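Local coordinates for protein beta-N-acetylhexosaminidase (Thermotoga neapolitana, PDB 5BZA) that probably hydrolyses terminal non-reducing N-acetyl-D-hexosamine residues from N-acetyl-beta-D-hexosaminides, as a thermostable member of glycoside hydrolase family 3, at residues A20-P29 against F278-E286; E97-T105 against G149-P157. All coordinates share one frame; numbering follows the deposited sequence.

Contact 1 of 2, residues A20-P29 against F278-E286; sequences AREVIQKYRP and FRDLPVYYE
Tyr27 pushes the edge of its ring against the face of Tyr285 in a T-shaped pair, with centroids 4.8 Å apart and planes inclined at 62°. Its CD1 stands over the centre of the Tyr285 ring, 3.5 Å from Tyr285 CG. The phenol end reaches onward to Pro282, where Tyr27 OH lies 3.3 Å from Pro282 CB, and the carboxylate of Glu286 comes up at the ring edge. Tyr27 thus fills a hole between Leu281, Pro282, Tyr285 and Glu286 as a knob, a place suited to a long, flat side chain. Replacing Tyr27 by alanine is likely to open a gap among these four residues and leave the face of Tyr285 without its aromatic partner.

Leu281 fills the middle of the interface. With its CG anti to the backbone N (chi1 -180°), it sends CD2 between two residues one helical turn apart, 3.5 Å from Val23 CG1, a tight fit, and 3.5 Å from Tyr27 CB. At the other end Ala20, small enough to admit a ring, sets its CB over one face of Phe278, 4.2 Å from the centroid, while Val23 CG2 meets the edge of that ring. Arg279 CG covers the opposite face of Phe278, and Arg279 NE is held by a salt bridge to Glu19.

Beneath, Leu281 rests on Phe9 and Cys11 of strand 9-13. The apolar seam joins helix 18-27 to helix 281-293, whose segments 20-27 and 281-286 run nearly parallel, at 19°: the helices after the first and eighth strands of a TIM-type barrel, side by side outside strand 9-13.

Contact 2 of 2, residues E97-T105 against G149-P157; sequences EMAGRIMNT and GYFKGGVIP
Glu97 begins the contact with its backbone lying almost on Gly149: Glu97 CA is 3.1 Å from Gly149 O, a CA-H...O approach possible because neither Gly149 nor Gly153 carries a side chain. Its own side chain, CG anti to the backbone N (chi1 -171°) and extended beyond, runs out over the other helix and brings OE2 to 3.9 Å from Lys152 CB. The carboxylate is claimed by a salt bridge to Arg319 of the second subunit, while the Lys152 amine leads away.

Ala99 offers a small methyl to the edge of the Tyr150 ring, 4.3 Å from Ala99 CB to Tyr150 CE1. Next comes Gly100, where a side chain would be pressed against Tyr150 O; facing it is Gly153, whose missing CB would collide with Glu97 O and Arg101 N. With Gly149, these glycines let the axes of 97-105 and 149-153 approach to 6.9 Å at a crossing angle of -35°. Arg101 CA makes a second CA-H...O contact, 3.4 Å to Gly153 O, and its guanidinium NH1 hydrogen-bonds to the Thr105 hydroxyl of the second subunit.

Met103 lays CB against Val155 CG2 at 3.9 Å, apolar on apolar. Asn104 then closes the row: its ND2 donates to Gly154 O at 2.9 Å, with a bent N-H...O angle of 142° and the acceptor tilted from the amide plane. Gly154, with positive phi, ends helix 136-153 in a Schellman motif, so this amide grips the chain just as it turns.

Beyond that turn the chain enters strand 156-162, beside strand 110-111. Val111 of that strand touches Met103, Tyr150 and Val155, so helices 89-106 and 136-153 pack together outside neighbouring barrel strands, with the second subunit against their outer side.

Overall arrangement
Both contacts join helices around the same parallel eight-stranded barrel in the N-terminal glycoside hydrolase family 3 domain, yet they lie on opposite sides of the chain's centre, with their own centres 28 Å apart and nearest atoms about 15 Å apart. Contact 2 is nested in sequence within the span that contact 1 closes. Contact 1 joins the chain's beginning to a helix some 250 residues later, closing the ring beside strands 9-13 and 273-275; contact 2 ties segments only 44 residues apart beside strands 110-111 and 156-162. The second subunit comes within reach of contact 2 but does not touch contact 1, so contact 2 alone of the two lies at the dimer interface.

Contact 1 of 2, residues A20-P29 against F278-E286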
ATOM      1  N   ALA B  20      12.316 -20.473 -10.004  1.00 17.41           N
ATOM      2  CA  ALA B  20      12.689 -19.075 -10.145  1.00 16.66           C
ATOM      3  C   ALA B  20      14.093 -18.777  -9.585  1.00 17.65           C
ATOM      4  O   ALA B  20      14.924 -18.202 -10.279  1.00 16.68           O
ATOM      5  CB  ALA B  20      11.642 -18.202  -9.503  1.00 16.70           C
ATOM      6  N   ARG B  21      14.393 -19.212  -8.367  1.00 19.12           N
ATOM      7  CA  ARG B  21      15.739 -19.007  -7.849  1.00 18.14           C
ATOM      8  C   ARG B  21      16.792 -19.691  -8.726  1.00 20.53           C
ATOM      9  O   ARG B  21      17.874 -19.133  -8.936  1.00 20.84           O
ATOM     10  CB  ARG B  21      15.869 -19.517  -6.402  1.00 23.15           C
ATOM     11  CG  ARG B  21      14.851 -18.940  -5.434  1.00 17.98           C
ATOM     12  CD  ARG B  21      14.929 -19.544  -3.995  1.00 18.65           C
ATOM     13  NE  ARG B  21      13.547 -19.479  -3.551  1.00 18.31           N
ATOM     14  CZ  ARG B  21      12.753 -20.525  -3.398  1.00 19.24           C
ATOM     15  NH1 ARG B  21      13.235 -21.745  -3.510  1.00 24.02           N
ATOM     16  NH2 ARG B  21      11.486 -20.341  -3.059  1.00 18.11           N
ATOM     17  N   GLU B  22      16.503 -20.911  -9.187  1.00 21.72           N
ATOM     18  CA  GLU B  22      17.419 -21.645 -10.063  1.00 20.68           C
ATOM     19  C   GLU B  22      17.736 -20.824 -11.323  1.00 20.63           C
ATOM     20  O   GLU B  22      18.911 -20.637 -11.647  1.00 18.61           O
ATOM     21  CB  GLU B  22      16.846 -23.022 -10.502  1.00 24.54           C
ATOM     22  CG  GLU B  22      17.015 -24.221  -9.516  1.00 30.80           C
ATOM     23  CD  GLU B  22      16.262 -25.513  -9.960  1.00 38.15           C
ATOM     24  OE1 GLU B  22      15.929 -25.643 -11.177  1.00 34.76           O
ATOM     25  OE2 GLU B  22      16.022 -26.407  -9.093  1.00 32.29           O
ATOM     26  N   VAL B  23      16.701 -20.356 -12.027  1.00 14.52           N
ATOM     27  CA  VAL B  23      16.903 -19.595 -13.273  1.00 16.68           C
ATOM     28  C   VAL B  23      17.681 -18.328 -12.993  1.00 18.08           C
ATOM     29  O   VAL B  23      18.650 -18.036 -13.687  1.00 17.49           O
ATOM     30  CB  VAL B  23      15.592 -19.227 -13.969  1.00 16.64           C
ATOM     31  CG1 VAL B  23      15.850 -18.258 -15.126  1.00 15.94           C
ATOM     32  CG2 VAL B  23      14.906 -20.466 -14.438  1.00 16.71           C
ATOM     33  N   ILE B  24      17.282 -17.609 -11.939  1.00 16.85           N
ATOM     34  CA  ILE B  24      17.943 -16.347 -11.611  1.00 18.09           C
ATOM     35  C   ILE B  24      19.412 -16.590 -11.322  1.00 18.34           C
ATOM     36  O   ILE B  24      20.285 -15.856 -11.807  1.00 17.15           O
ATOM     37  CB  ILE B  24      17.291 -15.660 -10.406  1.00 13.95           C
ATOM     38  CG1 ILE B  24      15.941 -15.078 -10.796  1.00 16.27           C
ATOM     39  CG2 ILE B  24      18.124 -14.509  -9.930  1.00 12.70           C
ATOM     40  CD1 ILE B  24      15.181 -14.453  -9.615  1.00 13.49           C
ATOM     41  N   GLN B  25      19.696 -17.653 -10.571  1.00 19.38           N
ATOM     42  CA  GLN B  25      21.082 -17.934 -10.179  1.00 21.75           C
ATOM     43  C   GLN B  25      21.908 -18.489 -11.329  1.00 16.57           C
ATOM     44  O   GLN B  25      23.102 -18.221 -11.437  1.00 16.24           O
ATOM     45  CB  GLN B  25      21.128 -18.874  -8.972  1.00 20.66           C
ATOM     46  CG  GLN B  25      20.810 -18.145  -7.687  1.00 22.86           C
ATOM     47  CD  GLN B  25      20.899 -19.014  -6.428  1.00 24.41           C
ATOM     48  OE1 GLN B  25      20.520 -20.188  -6.420  1.00 26.08           O
ATOM     49  NE2 GLN B  25      21.404 -18.424  -5.360  1.00 20.63           N
ATOM     50  N   LYS B  26      21.287 -19.276 -12.188  1.00 19.88           N
ATOM     51  CA  LYS B  26      21.990 -19.798 -13.350  1.00 19.80           C
ATOM     52  C   LYS B  26      22.297 -18.719 -14.401  1.00 20.32           C
ATOM     53  O   LYS B  26      23.423 -18.649 -14.879  1.00 20.50           O
ATOM     54  CB  LYS B  26      21.209 -20.935 -14.004  1.00 21.58           C
ATOM     55  CG  LYS B  26      22.000 -21.588 -15.163  1.00 20.06           C
ATOM     56  CD  LYS B  26      21.269 -22.799 -15.735  1.00 21.16           C
ATOM     57  CE  LYS B  26      22.118 -23.462 -16.812  1.00 25.16           C
ATOM     58  NZ  LYS B  26      21.529 -24.740 -17.307  1.00 34.96           N
ATOM     59  N   TYR B  27      21.315 -17.883 -14.754  1.00 17.38           N
ATOM     60  CA  TYR B  27      21.491 -16.958 -15.884  1.00 19.53           C
ATOM     61  C   TYR B  27      21.806 -15.515 -15.530  1.00 18.18           C
ATOM     62  O   TYR B  27      22.246 -14.757 -16.396  1.00 18.53           O
ATOM     63  CB  TYR B  27      20.249 -16.997 -16.767  1.00 18.54           C
ATOM     64  CG  TYR B  27      20.030 -18.362 -17.353  1.00 17.05           C
ATOM     65  CD1 TYR B  27      20.744 -18.789 -18.465  1.00 17.12           C
ATOM     66  CD2 TYR B  27      19.173 -19.272 -16.733  1.00 18.99           C
ATOM     67  CE1 TYR B  27      20.540 -20.074 -18.993  1.00 16.02           C
ATOM     68  CE2 TYR B  27      18.968 -20.537 -17.252  1.00 17.20           C
ATOM     69  CZ  TYR B  27      19.646 -20.930 -18.373  1.00 16.97           C
ATOM     70  OH  TYR B  27      19.429 -22.208 -18.858  1.00 21.26           O
ATOM     71  N   ARG B  28      21.570 -15.140 -14.278  1.00 15.82           N
ATOM     72  CA  ARG B  28      21.804 -13.772 -13.798  1.00 17.10           C
ATOM     73  C   ARG B  28      21.120 -12.723 -14.734  1.00 16.70           C
ATOM     74  O   ARG B  28      21.784 -11.811 -15.254  1.00 17.51           O
ATOM     75  CB  ARG B  28      23.312 -13.478 -13.723  1.00 17.87           C
ATOM     76  CG  ARG B  28      24.164 -14.479 -12.927  1.00 20.18           C
ATOM     77  CD  ARG B  28      23.765 -14.608 -11.470  1.00 27.86           C
ATOM     78  NE  ARG B  28      24.429 -15.761 -10.841  1.00 37.15           N
ATOM     79  CZ  ARG B  28      24.323 -16.093  -9.552  1.00 34.73           C
ATOM     80  NH1 ARG B  28      23.594 -15.339  -8.736  1.00 32.91           N
ATOM     81  NH2 ARG B  28      24.950 -17.174  -9.084  1.00 32.06           N
ATOM     82  N   PRO B  29      19.792 -12.825 -14.934  1.00 14.63           N
ATOM     83  CA  PRO B  29      19.166 -11.740 -15.694  1.00 15.14           C
ATOM     84  C   PRO B  29      19.342 -10.444 -14.953  1.00 14.05           C
ATOM     85  O   PRO B  29      19.236 -10.463 -13.717  1.00 17.80           O
ATOM     86  CB  PRO B  29      17.688 -12.129 -15.739  1.00 13.62           C
ATOM     87  CG  PRO B  29      17.513 -13.031 -14.522  1.00 16.77           C
ATOM     88  CD  PRO B  29      18.803 -13.767 -14.388  1.00 15.59           C
ATOM     89  N   PHE B 278       9.793 -16.050 -16.844  1.00 10.71           N
ATOM     90  CA  PHE B 278      11.189 -16.388 -16.539  1.00 12.26           C
ATOM     91  C   PHE B 278      11.526 -17.783 -17.023  1.00 12.73           C
ATOM     92  O   PHE B 278      12.671 -18.087 -17.336  1.00 11.24           O
ATOM     93  CB  PHE B 278      11.459 -16.281 -15.024  1.00 10.39           C
ATOM     94  CG  PHE B 278      10.742 -17.329 -14.196  1.00 13.41           C
ATOM     95  CD1 PHE B 278       9.418 -17.122 -13.780  1.00 11.87           C
ATOM     96  CD2 PHE B 278      11.383 -18.527 -13.840  1.00 13.06           C
ATOM     97  CE1 PHE B 278       8.743 -18.086 -13.011  1.00 13.72           C
ATOM     98  CE2 PHE B 278      10.721 -19.486 -13.070  1.00 13.91           C
ATOM     99  CZ  PHE B 278       9.396 -19.273 -12.666  1.00 14.12           C
ATOM    100  N   ARG B 279      10.512 -18.628 -17.090  1.00 11.21           N
ATOM    101  CA  ARG B 279      10.709 -19.967 -17.588  1.00 14.45           C
ATOM    102  C   ARG B 279      11.147 -19.960 -19.069  1.00 17.31           C
ATOM    103  O   ARG B 279      11.728 -20.930 -19.523  1.00 15.15           O
ATOM    104  CB  ARG B 279       9.453 -20.822 -17.376  1.00 17.52           C
ATOM    105  CG  ARG B 279       9.079 -21.017 -15.889  1.00 18.05           C
ATOM    106  CD  ARG B 279       7.775 -21.800 -15.710  1.00 22.41           C
ATOM    107  NE  ARG B 279       7.538 -22.154 -14.302  1.00 26.67           N
ATOM    108  CZ  ARG B 279       6.645 -21.569 -13.498  1.00 25.38           C
ATOM    109  NH1 ARG B 279       5.806 -20.645 -13.992  1.00 23.78           N
ATOM    110  NH2 ARG B 279       6.549 -21.961 -12.210  1.00 22.43           N
ATOM    111  N   ASP B 280      10.885 -18.887 -19.821  1.00 13.44           N
ATOM    112  CA  ASP B 280      11.402 -18.804 -21.202  1.00 15.57           C
ATOM    113  C   ASP B 280      12.864 -18.403 -21.283  1.00 16.70           C
ATOM    114  O   ASP B 280      13.427 -18.383 -22.375  1.00 17.15           O
ATOM    115  CB  ASP B 280      10.609 -17.801 -22.036  1.00 14.56           C
ATOM    116  CG  ASP B 280       9.227 -18.258 -22.289  1.00 13.54           C
ATOM    117  OD1 ASP B 280       9.031 -19.474 -22.498  1.00 15.49           O
ATOM    118  OD2 ASP B 280       8.323 -17.416 -22.233  1.00 12.81           O
ATOM    119  N   LEU B 281      13.465 -18.034 -20.156  1.00 15.79           N
ATOM    120  CA  LEU B 281      14.814 -17.480 -20.237  1.00 15.22           C
ATOM    121  C   LEU B 281      15.830 -18.442 -20.886  1.00 17.83           C
ATOM    122  O   LEU B 281      16.596 -18.015 -21.735  1.00 16.04           O
ATOM    123  CB  LEU B 281      15.301 -17.048 -18.859  1.00 12.37           C
ATOM    124  CG  LEU B 281      16.709 -16.449 -18.825  1.00 14.44           C
ATOM    125  CD1 LEU B 281      16.834 -15.328 -19.841  1.00 11.59           C
ATOM    126  CD2 LEU B 281      17.019 -15.923 -17.433  1.00 17.10           C
ATOM    127  N   PRO B 282      15.826 -19.739 -20.514  1.00 19.28           N
ATOM    128  CA  PRO B 282      16.833 -20.590 -21.167  1.00 20.22           C
ATOM    129  C   PRO B 282      16.738 -20.630 -22.723  1.00 19.63           C
ATOM    130  O   PRO B 282      17.766 -20.414 -23.377  1.00 18.07           O
ATOM    131  CB  PRO B 282      16.571 -21.968 -20.553  1.00 21.25           C
ATOM    132  CG  PRO B 282      15.992 -21.673 -19.216  1.00 19.70           C
ATOM    133  CD  PRO B 282      15.118 -20.461 -19.437  1.00 19.66           C
ATOM    134  N   VAL B 283      15.569 -20.892 -23.300  1.00 17.14           N
ATOM    135  CA  VAL B 283      15.463 -20.896 -24.770  1.00 19.95           C
ATOM    136  C   VAL B 283      16.059 -19.627 -25.370  1.00 19.95           C
ATOM    137  O   VAL B 283      17.089 -19.678 -26.060  1.00 21.41           O
ATOM    138  CB  VAL B 283      14.035 -21.049 -25.258  1.00 18.56           C
ATOM    139  CG1 VAL B 283      14.032 -21.002 -26.743  1.00 21.57           C
ATOM    140  CG2 VAL B 283      13.502 -22.384 -24.787  1.00 15.53           C
ATOM    141  N   TYR B 284      15.449 -18.486 -25.061  1.00 17.96           N
ATOM    142  CA  TYR B 284      15.968 -17.222 -25.550  1.00 14.84           C
ATOM    143  C   TYR B 284      17.444 -17.076 -25.263  1.00 19.27           C
ATOM    144  O   TYR B 284      18.217 -16.699 -26.152  1.00 19.51           O
ATOM    145  CB  TYR B 284      15.192 -16.078 -24.946  1.00 16.82           C
ATOM    146  CG  TYR B 284      13.833 -15.949 -25.542  1.00 13.95           C
ATOM    147  CD1 TYR B 284      12.817 -16.798 -25.147  1.00 12.64           C
ATOM    148  CD2 TYR B 284      13.562 -14.989 -26.515  1.00 15.85           C
ATOM    149  CE1 TYR B 284      11.550 -16.696 -25.678  1.00 13.66           C
ATOM    150  CE2 TYR B 284      12.296 -14.865 -27.048  1.00 16.45           C
ATOM    151  CZ  TYR B 284      11.293 -15.734 -26.629  1.00 18.40           C
ATOM    152  OH  TYR B 284      10.021 -15.652 -27.155  1.00 17.55           O
ATOM    153  N   TYR B 285      17.845 -17.429 -24.045  1.00 19.24           N
ATOM    154  CA  TYR B 285      19.234 -17.247 -23.636  1.00 16.47           C
ATOM    155  C   TYR B 285      20.131 -18.050 -24.582  1.00 20.77           C
ATOM    156  O   TYR B 285      21.143 -17.544 -25.111  1.00 19.54           O
ATOM    157  CB  TYR B 285      19.457 -17.695 -22.170  1.00 16.21           C
ATOM    158  CG  TYR B 285      20.828 -17.372 -21.630  1.00 14.33           C
ATOM    159  CD1 TYR B 285      21.062 -16.155 -21.003  1.00 17.07           C
ATOM    160  CD2 TYR B 285      21.887 -18.268 -21.748  1.00 15.48           C
ATOM    161  CE1 TYR B 285      22.310 -15.833 -20.509  1.00 17.43           C
ATOM    162  CE2 TYR B 285      23.152 -17.951 -21.260  1.00 14.79           C
ATOM    163  CZ  TYR B 285      23.346 -16.736 -20.628  1.00 14.86           C
ATOM    164  OH  TYR B 285      24.570 -16.392 -20.126  1.00 18.90           O
ATOM    165  N   GLU B 286      19.769 -19.316 -24.783  1.00 23.55           N
ATOM    166  CA  GLU B 286      20.658 -20.186 -25.548  1.00 25.92           C
ATOM    167  C   GLU B 286      20.644 -19.645 -26.969  1.00 25.25           C
ATOM    168  O   GLU B 286      21.686 -19.593 -27.652  1.00 25.61           O
ATOM    169  CB  GLU B 286      20.233 -21.668 -25.503  1.00 24.95           C
ATOM    170  CG  GLU B 286      20.489 -22.385 -24.130  1.00 36.36           C
ATOM    171  CD  GLU B 286      21.958 -22.337 -23.623  1.00 46.33           C
ATOM    172  OE1 GLU B 286      22.904 -22.636 -24.403  1.00 48.98           O
ATOM    173  OE2 GLU B 286      22.157 -22.033 -22.413  1.00 46.06           O
TER

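Contact 2 of 2, residues E97-T105 against G149-P157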
ATOM      1  N   GLU B  97       5.774  11.282  -8.426  1.00  6.60           N
ATOM      2  CA  GLU B  97       6.764  11.337  -7.359  1.00 10.65           C
ATOM      3  C   GLU B  97       6.334  10.519  -6.127  1.00 10.79           C
ATOM      4  O   GLU B  97       7.167   9.861  -5.494  1.00  8.77           O
ATOM      5  CB  GLU B  97       7.064  12.753  -6.917  1.00 13.80           C
ATOM      6  CG  GLU B  97       8.257  12.764  -5.963  1.00 11.96           C
ATOM      7  CD  GLU B  97       8.560  14.130  -5.405  1.00 23.06           C
ATOM      8  OE1 GLU B  97       7.795  15.095  -5.691  1.00 30.83           O
ATOM      9  OE2 GLU B  97       9.587  14.228  -4.695  1.00 24.22           O
ATOM     10  N   MET B  98       5.063  10.650  -5.766  1.00  8.38           N
ATOM     11  CA  MET B  98       4.456   9.915  -4.665  1.00  9.22           C
ATOM     12  C   MET B  98       4.634   8.413  -4.919  1.00 10.59           C
ATOM     13  O   MET B  98       5.152   7.659  -4.063  1.00  8.67           O
ATOM     14  CB  MET B  98       2.976  10.286  -4.569  1.00 10.79           C
ATOM     15  CG  MET B  98       2.199   9.651  -3.413  1.00 13.53           C
ATOM     16  SD  MET B  98       0.436   9.381  -3.758  1.00 14.88           S
ATOM     17  CE  MET B  98       0.578   7.958  -4.820  1.00  9.09           C
ATOM     18  N   ALA B  99       4.206   8.001  -6.116  1.00 10.20           N
ATOM     19  CA  ALA B  99       4.217   6.608  -6.522  1.00 10.58           C
ATOM     20  C   ALA B  99       5.637   6.083  -6.540  1.00  9.37           C
ATOM     21  O   ALA B  99       5.929   4.986  -6.034  1.00  9.41           O
ATOM     22  CB  ALA B  99       3.542   6.450  -7.882  1.00 11.18           C
ATOM     23  N   GLY B 100       6.537   6.873  -7.100  1.00  7.98           N
ATOM     24  CA  GLY B 100       7.909   6.468  -7.185  1.00  9.22           C
ATOM     25  C   GLY B 100       8.543   6.349  -5.796  1.00  7.78           C
ATOM     26  O   GLY B 100       9.371   5.482  -5.543  1.00  7.25           O
ATOM     27  N   ARG B 101       8.185   7.257  -4.913  1.00  9.08           N
ATOM     28  CA  ARG B 101       8.786   7.287  -3.570  1.00 11.27           C
ATOM     29  C   ARG B 101       8.394   5.990  -2.868  1.00 10.04           C
ATOM     30  O   ARG B 101       9.258   5.238  -2.375  1.00  8.72           O
ATOM     31  CB  ARG B 101       8.333   8.535  -2.801  1.00  9.63           C
ATOM     32  CG  ARG B 101       9.289   8.927  -1.681  1.00 18.47           C
ATOM     33  CD  ARG B 101       9.011  10.347  -1.128  1.00 21.25           C
ATOM     34  NE  ARG B 101      10.037  10.773  -0.170  1.00 23.16           N
ATOM     35  CZ  ARG B 101       9.882  10.859   1.161  1.00 25.68           C
ATOM     36  NH1 ARG B 101       8.711  10.576   1.749  1.00 20.35           N
ATOM     37  NH2 ARG B 101      10.910  11.259   1.916  1.00 20.64           N
ATOM     38  N   ILE B 102       7.097   5.674  -2.933  1.00 10.13           N
ATOM     39  CA  ILE B 102       6.602   4.431  -2.373  1.00  7.38           C
ATOM     40  C   ILE B 102       7.276   3.180  -2.978  1.00  9.23           C
ATOM     41  O   ILE B 102       7.760   2.313  -2.221  1.00  9.08           O
ATOM     42  CB  ILE B 102       5.071   4.362  -2.527  1.00 10.92           C
ATOM     43  CG1 ILE B 102       4.413   5.433  -1.654  1.00 10.68           C
ATOM     44  CG2 ILE B 102       4.594   3.031  -2.107  1.00  9.76           C
ATOM     45  CD1 ILE B 102       2.899   5.525  -1.769  1.00 11.67           C
ATOM     46  N   MET B 103       7.367   3.115  -4.325  1.00 10.05           N
ATOM     47  CA  MET B 103       7.988   2.006  -5.050  1.00  9.67           C
ATOM     48  C   MET B 103       9.438   1.809  -4.634  1.00  9.00           C
ATOM     49  O   MET B 103       9.895   0.675  -4.360  1.00  6.48           O
ATOM     50  CB  MET B 103       7.947   2.254  -6.585  1.00  9.75           C
ATOM     51  CG  MET B 103       6.590   2.180  -7.231  1.00  7.97           C
ATOM     52  SD  MET B 103       6.466   2.867  -8.943  1.00  6.82           S
ATOM     53  CE  MET B 103       4.674   2.829  -9.123  1.00 12.67           C
ATOM     54  N   ASN B 104      10.167   2.924  -4.610  1.00  9.31           N
ATOM     55  CA  ASN B 104      11.578   2.925  -4.265  1.00  9.83           C
ATOM     56  C   ASN B 104      11.723   2.402  -2.840  1.00 13.40           C
ATOM     57  O   ASN B 104      12.672   1.669  -2.556  1.00 12.16           O
ATOM     58  CB  ASN B 104      12.205   4.324  -4.370  1.00 11.99           C
ATOM     59  CG  ASN B 104      13.683   4.344  -3.904  1.00 15.96           C
ATOM     60  OD1 ASN B 104      13.990   4.525  -2.717  1.00 21.72           O
ATOM     61  ND2 ASN B 104      14.582   4.154  -4.833  1.00 16.86           N
ATOM     62  N   THR B 105      10.804   2.798  -1.941  1.00 11.72           N
ATOM     63  CA  THR B 105      10.876   2.329  -0.550  1.00 11.28           C
ATOM     64  C   THR B 105      10.683   0.829  -0.506  1.00 12.44           C
ATOM     65  O   THR B 105      11.314   0.139   0.299  1.00 13.20           O
ATOM     66  CB  THR B 105       9.815   2.998   0.363  1.00 11.40           C
ATOM     67  OG1 THR B 105       9.955   4.414   0.306  1.00 10.03           O
ATOM     68  CG2 THR B 105       9.978   2.560   1.808  1.00 13.61           C
ATOM     69  N   GLY B 149       8.794  13.311 -12.030  1.00 10.06           N
ATOM     70  CA  GLY B 149       8.260  12.824 -10.776  1.00  7.73           C
ATOM     71  C   GLY B 149       8.803  11.453 -10.369  1.00  8.41           C
ATOM     72  O   GLY B 149       9.268  11.293  -9.225  1.00 10.47           O
ATOM     73  N   TYR B 150       8.677  10.449 -11.245  1.00  8.56           N
ATOM     74  CA  TYR B 150       9.217   9.110 -10.947  1.00  7.85           C
ATOM     75  C   TYR B 150      10.671   9.209 -10.553  1.00  9.10           C
ATOM     76  O   TYR B 150      11.148   8.604  -9.582  1.00  9.29           O
ATOM     77  CB  TYR B 150       9.103   8.171 -12.147  1.00  6.99           C
ATOM     78  CG  TYR B 150       7.727   7.618 -12.388  1.00  9.87           C
ATOM     79  CD1 TYR B 150       6.945   7.134 -11.332  1.00  6.91           C
ATOM     80  CD2 TYR B 150       7.189   7.598 -13.695  1.00  8.62           C
ATOM     81  CE1 TYR B 150       5.668   6.646 -11.570  1.00  7.99           C
ATOM     82  CE2 TYR B 150       5.927   7.105 -13.947  1.00  8.79           C
ATOM     83  CZ  TYR B 150       5.164   6.618 -12.883  1.00 11.49           C
ATOM     84  OH  TYR B 150       3.888   6.118 -13.120  1.00  9.69           O
ATOM     85  N   PHE B 151      11.393   9.966 -11.353  1.00 10.84           N
ATOM     86  CA  PHE B 151      12.804  10.148 -11.119  1.00 10.89           C
ATOM     87  C   PHE B 151      13.123  10.791  -9.741  1.00 12.81           C
ATOM     88  O   PHE B 151      13.958  10.283  -8.991  1.00 13.07           O
ATOM     89  CB  PHE B 151      13.347  10.987 -12.262  1.00 12.39           C
ATOM     90  CG  PHE B 151      14.799  10.992 -12.345  1.00 16.37           C
ATOM     91  CD1 PHE B 151      15.465   9.816 -12.653  1.00 14.22           C
ATOM     92  CD2 PHE B 151      15.517  12.174 -12.196  1.00 19.88           C
ATOM     93  CE1 PHE B 151      16.843   9.793 -12.755  1.00 16.77           C
ATOM     94  CE2 PHE B 151      16.900  12.176 -12.312  1.00 20.98           C
ATOM     95  CZ  PHE B 151      17.567  10.981 -12.599  1.00 23.70           C
ATOM     96  N   LYS B 152      12.457  11.897  -9.409  1.00 11.75           N
ATOM     97  CA  LYS B 152      12.604  12.535  -8.118  1.00 14.29           C
ATOM     98  C   LYS B 152      12.301  11.519  -7.000  1.00 16.47           C
ATOM     99  O   LYS B 152      13.047  11.418  -6.046  1.00 17.65           O
ATOM    100  CB  LYS B 152      11.676  13.745  -7.991  1.00 14.50           C
ATOM    101  CG  LYS B 152      12.167  15.107  -8.572  1.00 18.27           C
ATOM    102  CD  LYS B 152      11.227  16.222  -8.001  1.00 19.14           C
ATOM    103  CE  LYS B 152      11.491  17.690  -8.428  1.00 23.65           C
ATOM    104  NZ  LYS B 152      11.116  18.203  -9.780  1.00 23.59           N
ATOM    105  N   GLY B 153      11.240  10.727  -7.176  1.00 14.57           N
ATOM    106  CA  GLY B 153      10.836   9.729  -6.210  1.00 13.06           C
ATOM    107  C   GLY B 153      11.816   8.581  -6.036  1.00 13.39           C
ATOM    108  O   GLY B 153      11.759   7.885  -5.033  1.00 13.83           O
ATOM    109  N   GLY B 154      12.713   8.354  -6.990  1.00 11.91           N
ATOM    110  CA  GLY B 154      13.682   7.279  -6.826  1.00 12.53           C
ATOM    111  C   GLY B 154      13.495   6.092  -7.762  1.00 10.94           C
ATOM    112  O   GLY B 154      13.977   4.976  -7.501  1.00  9.01           O
ATOM    113  N   VAL B 155      12.740   6.288  -8.826  1.00  8.56           N
ATOM    114  CA  VAL B 155      12.563   5.193  -9.760  1.00  9.31           C
ATOM    115  C   VAL B 155      12.854   5.656 -11.191  1.00  7.07           C
ATOM    116  O   VAL B 155      12.394   6.701 -11.637  1.00  8.65           O
ATOM    117  CB  VAL B 155      11.120   4.659  -9.591  1.00  8.75           C
ATOM    118  CG1 VAL B 155      10.660   3.969 -10.750  1.00 10.35           C
ATOM    119  CG2 VAL B 155      11.070   3.728  -8.398  1.00  9.85           C
ATOM    120  N   ILE B 156      13.615   4.886 -11.934  1.00  8.25           N
ATOM    121  CA  ILE B 156      13.830   5.234 -13.369  1.00  9.34           C
ATOM    122  C   ILE B 156      12.650   4.885 -14.232  1.00  9.56           C
ATOM    123  O   ILE B 156      12.316   3.724 -14.366  1.00  7.92           O
ATOM    124  CB  ILE B 156      15.054   4.544 -13.930  1.00  8.66           C
ATOM    125  CG1 ILE B 156      16.260   5.059 -13.159  1.00  8.96           C
ATOM    126  CG2 ILE B 156      15.244   4.891 -15.427  1.00 11.65           C
ATOM    127  CD1 ILE B 156      17.496   4.404 -13.578  1.00 13.48           C
ATOM    128  N   PRO B 157      12.044   5.898 -14.866  1.00  9.22           N
ATOM    129  CA  PRO B 157      10.913   5.619 -15.756  1.00  8.88           C
ATOM    130  C   PRO B 157      11.338   4.877 -17.007  1.00  8.81           C
ATOM    131  O   PRO B 157      12.498   4.943 -17.406  1.00  8.99           O
ATOM    132  CB  PRO B 157      10.370   7.020 -16.083  1.00  6.97           C
ATOM    133  CG  PRO B 157      11.552   7.897 -15.979  1.00  6.66           C
ATOM    134  CD  PRO B 157      12.411   7.327 -14.867  1.00  9.23           C
TER